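Local coordinates for protein methyltransferase type 12 (Clostridium thermocellum, PDB 3JWG) that probably methylates the 2'-hydroxyl of the 3'-terminal nucleotide of small RNAs, using S-adenosyl-L-methionine, and is the C-terminal methyltransferase domain of bacterial Hen1, at residues 106-111 / 121-126; 126-129 / 135-138. All blocks are in the same frame, centred on the assembly; numbering follows the deposited sequence.

Contact 1: residues 106-111 / 121-126. With MG (magnesium ion), chain B.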
loop_
_atom_site.group_PDB
_atom_site.type_symbol
_atom_site.label_atom_id
_atom_site.label_comp_id
_atom_site.label_asym_id
_atom_site.label_seq_id
_atom_site.Cartn_x
_atom_site.Cartn_y
_atom_site.Cartn_z
ATOM N N ALA A 106 6.689 -1.938 -4.049
ATOM C CA ALA A 106 5.301 -2.346 -3.923
ATOM C C ALA A 106 4.713 -1.519 -2.784
ATOM O O ALA A 106 5.373 -1.289 -1.766
ATOM C CB ALA A 106 5.198 -3.841 -3.595
ATOM N N THR A 107 3.488 -1.050 -2.974
ATOM C CA THR A 107 2.800 -0.273 -1.952
ATOM C C THR A 107 1.587 -1.085 -1.493
ATOM O O THR A 107 0.921 -1.750 -2.296
ATOM C CB THR A 107 2.351 1.108 -2.489
ATOM O OG1 THR A 107 1.555 0.928 -3.662
ATOM C CG2 THR A 107 3.572 1.970 -2.842
ATOM N N VAL A 108 1.316 -1.025 -0.196
ATOM C CA VAL A 108 0.230 -1.765 0.430
ATOM C C VAL A 108 -0.495 -0.803 1.365
ATOM O O VAL A 108 -0.062 -0.575 2.492
ATOM C CB VAL A 108 0.811 -2.943 1.248
ATOM C CG1 VAL A 108 -0.307 -3.777 1.850
ATOM C CG2 VAL A 108 1.709 -3.795 0.351
ATOM N N ILE A 109 -1.593 -0.231 0.885
ATOM C CA ILE A 109 -2.353 0.735 1.666
ATOM C C ILE A 109 -3.770 0.233 1.939
ATOM O O ILE A 109 -4.478 -0.173 1.026
ATOM C CB ILE A 109 -2.422 2.083 0.915
ATOM C CG1 ILE A 109 -1.011 2.510 0.508
ATOM C CG2 ILE A 109 -3.094 3.143 1.789
ATOM C CD1 ILE A 109 -0.966 3.722 -0.391
ATOM N N GLU A 110 -4.170 0.255 3.206
ATOM C CA GLU A 110 -5.498 -0.200 3.609
ATOM C C GLU A 110 -5.786 -1.620 3.130
ATOM O O GLU A 110 -6.821 -1.896 2.513
ATOM C CB GLU A 110 -6.556 0.773 3.088
ATOM C CG GLU A 110 -6.289 2.206 3.536
ATOM C CD GLU A 110 -7.385 3.174 3.132
ATOM O OE1 GLU A 110 -7.784 3.173 1.946
ATOM O OE2 GLU A 110 -7.837 3.943 4.004
ATOM N N VAL A 111 -4.856 -2.521 3.427
ATOM C CA VAL A 111 -4.992 -3.915 3.040
ATOM C C VAL A 111 -4.858 -4.885 4.206
ATOM O O VAL A 111 -5.797 -5.621 4.508
ATOM C CB VAL A 111 -3.924 -4.335 1.984
ATOM C CG1 VAL A 111 -3.989 -5.838 1.748
ATOM C CG2 VAL A 111 -4.145 -3.600 0.670
ATOM N N GLN A 121 -0.963 -14.325 6.072
ATOM C CA GLN A 121 0.242 -15.121 5.875
ATOM C C GLN A 121 0.477 -15.366 4.380
ATOM O O GLN A 121 1.602 -15.275 3.889
ATOM C CB GLN A 121 0.129 -16.448 6.644
ATOM C CG GLN A 121 0.242 -16.265 8.166
ATOM C CD GLN A 121 0.116 -17.565 8.952
ATOM O OE1 GLN A 121 0.851 -18.523 8.713
ATOM N NE2 GLN A 121 -0.810 -17.594 9.902
ATOM N N ALA A 122 -0.594 -15.658 3.651
ATOM C CA ALA A 122 -0.484 -15.888 2.218
ATOM C C ALA A 122 -0.016 -14.596 1.538
ATOM O O ALA A 122 0.877 -14.620 0.691
ATOM C CB ALA A 122 -1.832 -16.329 1.655
ATOM N N PHE A 123 -0.615 -13.470 1.921
ATOM C CA PHE A 123 -0.250 -12.181 1.345
ATOM C C PHE A 123 1.216 -11.827 1.628
ATOM O O PHE A 123 1.893 -11.242 0.779
ATOM C CB PHE A 123 -1.164 -11.075 1.884
ATOM C CG PHE A 123 -0.854 -9.708 1.324
ATOM C CD1 PHE A 123 -1.051 -9.432 -0.026
ATOM C CD2 PHE A 123 -0.351 -8.704 2.146
ATOM C CE1 PHE A 123 -0.753 -8.172 -0.553
ATOM C CE2 PHE A 123 -0.048 -7.439 1.634
ATOM C CZ PHE A 123 -0.249 -7.170 0.283
ATOM N N GLU A 124 1.702 -12.173 2.820
ATOM C CA GLU A 124 3.090 -11.903 3.193
ATOM C C GLU A 124 4.043 -12.587 2.213
ATOM O O GLU A 124 5.030 -11.996 1.776
ATOM C CB GLU A 124 3.381 -12.422 4.607
ATOM C CG GLU A 124 2.605 -11.731 5.718
ATOM C CD GLU A 124 2.851 -12.368 7.077
ATOM O OE1 GLU A 124 3.502 -13.433 7.133
ATOM O OE2 GLU A 124 2.391 -11.804 8.088
ATOM N N LYS A 125 3.755 -13.846 1.889
ATOM C CA LYS A 125 4.589 -14.590 0.949
ATOM C C LYS A 125 4.544 -13.901 -0.406
ATOM O O LYS A 125 5.581 -13.644 -1.025
ATOM C CB LYS A 125 4.091 -16.028 0.788
ATOM C CG LYS A 125 4.302 -16.926 1.990
ATOM C CD LYS A 125 3.888 -18.352 1.655
ATOM C CE LYS A 125 4.056 -19.293 2.839
ATOM N NZ LYS A 125 3.607 -20.678 2.487
ATOM N N VAL A 126 3.333 -13.605 -0.868
ATOM C CA VAL A 126 3.158 -12.938 -2.156
ATOM C C VAL A 126 3.950 -11.631 -2.217
ATOM O O VAL A 126 4.593 -11.312 -3.227
ATOM C CB VAL A 126 1.667 -12.607 -2.418
ATOM C CG1 VAL A 126 1.537 -11.757 -3.684
ATOM C CG2 VAL A 126 0.863 -13.890 -2.560
HETATM MG MG MG B . -4.639 0.350 -1.239
HETATM O O HOH W 1 -2.523 -0.727 -1.660
HETATM O O HOH W 2 -3.780 2.237 -2.721
HETATM O O HOH W 3 -6.537 2.038 -1.154
#
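V108 and F123 approach from opposite directions, the valine from the strand and the ring from the helix. The contact is apolar. CG1 of V108 lies at the edge of the ring, near its plane, 3.7 Å from CE2 of F123. CG2 of V108 reaches the same end of the ring, 3.9 Å from CZ of F123. V111 takes a different side. Its CG1 sits over one ring face, displaced toward the rim, 4.2 Å from CZ of F123. One ring end is thus held at its edge and over a face. F123 spans the gap because its CG is anti to the backbone N (chi1 -180°), which carries the ring out toward the strand. The nearest CA atoms, those of V111 and F123, stay 9.7 Å apart.

The polar contacts lie at the end of the strand, where the O atom of I109 binds the magnesium ion at 2.3 Å. Three waters and G37 O are its other ligands. Water 1 is a metal ligand and also accepts a hydrogen bond from I109 N, at 2.8 Å.

The contact joins strand 105-109 to helix 117-131 in a beta-alpha-beta unit of the Rossmann-like methyltransferase fold. L93 and L115 also pack on F123. Helices 13-27 and 42-48 touch the side chains of T107 and I109.

Contact 2: residues 126-129 / 135-138; sequences VLFE and TVIV
The backbones of helix segment 126-129 and strand segment 135-138 stay well apart, with the CA atoms of F128 and V136 closest at 8.1 Å, and the helix has a wider pi-type turn here. L127 and F128 bridge this gap to one residue, V136. The contact is wholly apolar and buried.

CG1 of V136 is the busiest atom. It lies 3.8 Å from CD1 of L127 and just as close to CD2 of L127, so both branches of the leucine fork embrace the same methyl. Beside the leucine this methyl also meets the phenylalanine, with CE1 of F128 3.8 Å from CG1 of V136. The second methyl of V136 turns to the same ring, and CG2 of V136 is 3.9 Å from CE1 of F128. The valine meets the ring obliquely.

The two helix residues also pack on each other. CG of L127 lies 3.9 Å above the plane of the F128 ring, over its centre. Different first torsions bring these neighbours together. L127 has CG anti to its backbone N (chi1 -180°) and extends directly to the strand. F128 has CG beside the backbone N (chi1 -59°). It leaves the helix at a slant, and the CD1-CE1-CZ side of its ring comes to V136.

The contact closes the second half of the beta-alpha-beta unit, where helix 117-131 packs against strand 135-141. F207 of antiparallel strand 202-209 touches V136 and F128. Y184 of strand 184-191 meets the F128 ring edge-to-face.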
loop_
_atom_site.group_PDB
_atom_site.type_symbol
_atom_site.label_atom_id
_atom_site.label_comp_id
_atom_site.label_asym_id
_atom_site.label_seq_id
_atom_site.Cartn_x
_atom_site.Cartn_y
_atom_site.Cartn_z
ATOM N N VAL A 126 3.333 -13.605 -0.868
ATOM C CA VAL A 126 3.158 -12.938 -2.156
ATOM C C VAL A 126 3.950 -11.631 -2.217
ATOM O O VAL A 126 4.593 -11.312 -3.227
ATOM C CB VAL A 126 1.667 -12.607 -2.418
ATOM C CG1 VAL A 126 1.537 -11.757 -3.684
ATOM C CG2 VAL A 126 0.863 -13.890 -2.560
ATOM N N LEU A 127 3.906 -10.883 -1.125
ATOM C CA LEU A 127 4.580 -9.598 -1.057
ATOM C C LEU A 127 6.100 -9.648 -0.928
ATOM O O LEU A 127 6.817 -9.077 -1.754
ATOM C CB LEU A 127 3.995 -8.780 0.100
ATOM C CG LEU A 127 4.551 -7.378 0.371
ATOM C CD1 LEU A 127 4.583 -6.552 -0.905
ATOM C CD2 LEU A 127 3.682 -6.703 1.422
ATOM N N PHE A 128 6.589 -10.331 0.099
ATOM C CA PHE A 128 8.023 -10.391 0.353
ATOM C C PHE A 128 8.808 -11.518 -0.313
ATOM O O PHE A 128 10.034 -11.457 -0.378
ATOM C CB PHE A 128 8.265 -10.424 1.864
ATOM C CG PHE A 128 7.695 -9.232 2.593
ATOM C CD1 PHE A 128 8.254 -7.968 2.429
ATOM C CD2 PHE A 128 6.584 -9.374 3.424
ATOM C CE1 PHE A 128 7.712 -6.857 3.080
ATOM C CE2 PHE A 128 6.034 -8.274 4.079
ATOM C CZ PHE A 128 6.598 -7.011 3.907
ATOM N N GLU A 129 8.117 -12.536 -0.811
ATOM C CA GLU A 129 8.814 -13.639 -1.466
ATOM C C GLU A 129 8.567 -13.651 -2.972
ATOM O O GLU A 129 9.506 -13.771 -3.752
ATOM C CB GLU A 129 8.394 -14.979 -0.860
ATOM C CG GLU A 129 9.256 -16.152 -1.297
ATOM C CD GLU A 129 8.758 -17.476 -0.754
ATOM O OE1 GLU A 129 8.677 -17.627 0.484
ATOM O OE2 GLU A 129 8.445 -18.367 -1.572
ATOM N N THR A 135 11.952 -2.096 -2.431
ATOM C CA THR A 135 11.267 -1.354 -1.368
ATOM C C THR A 135 9.800 -1.759 -1.236
ATOM O O THR A 135 9.103 -1.924 -2.235
ATOM C CB THR A 135 11.294 0.167 -1.641
ATOM O OG1 THR A 135 12.652 0.609 -1.777
ATOM C CG2 THR A 135 10.621 0.931 -0.493
ATOM N N VAL A 136 9.335 -1.927 -0.002
ATOM C CA VAL A 136 7.928 -2.247 0.241
ATOM C C VAL A 136 7.420 -1.197 1.228
ATOM O O VAL A 136 8.059 -0.943 2.248
ATOM C CB VAL A 136 7.731 -3.645 0.865
ATOM C CG1 VAL A 136 6.253 -3.859 1.184
ATOM C CG2 VAL A 136 8.231 -4.728 -0.090
ATOM N N ILE A 137 6.298 -0.569 0.906
ATOM C CA ILE A 137 5.711 0.442 1.779
ATOM C C ILE A 137 4.350 -0.056 2.241
ATOM O O ILE A 137 3.452 -0.269 1.422
ATOM C CB ILE A 137 5.527 1.785 1.034
ATOM C CG1 ILE A 137 6.891 2.314 0.568
ATOM C CG2 ILE A 137 4.847 2.798 1.948
ATOM C CD1 ILE A 137 6.798 3.564 -0.297
ATOM N N VAL A 138 4.201 -0.259 3.549
ATOM C CA VAL A 138 2.932 -0.733 4.105
ATOM C C VAL A 138 2.351 0.355 4.990
ATOM O O VAL A 138 3.017 0.838 5.909
ATOM C CB VAL A 138 3.108 -2.013 4.969
ATOM C CG1 VAL A 138 1.743 -2.503 5.444
ATOM C CG2 VAL A 138 3.817 -3.105 4.177
#

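How the contacts relate
Contacts 1 and 2 are successive halves of one beta-alpha-beta unit. They share V126, and their centres are about 6 Å apart. Strands 105-109 and 135-141 are parallel neighbours in the sheet. Two probable hydrogen bonds tie them together: V108 N to I137 O at 2.8 Å and I137 N to A106 O at 2.9 Å. Under the helix, L127 of contact 2 packs on the strand of contact 1, with its CD2 3.7 Å from CG2 of V108. Contact 1 holds the magnesium ligand I109. Contact 2 lies farther from the metal, with the L127 side chain about 11 Å from it.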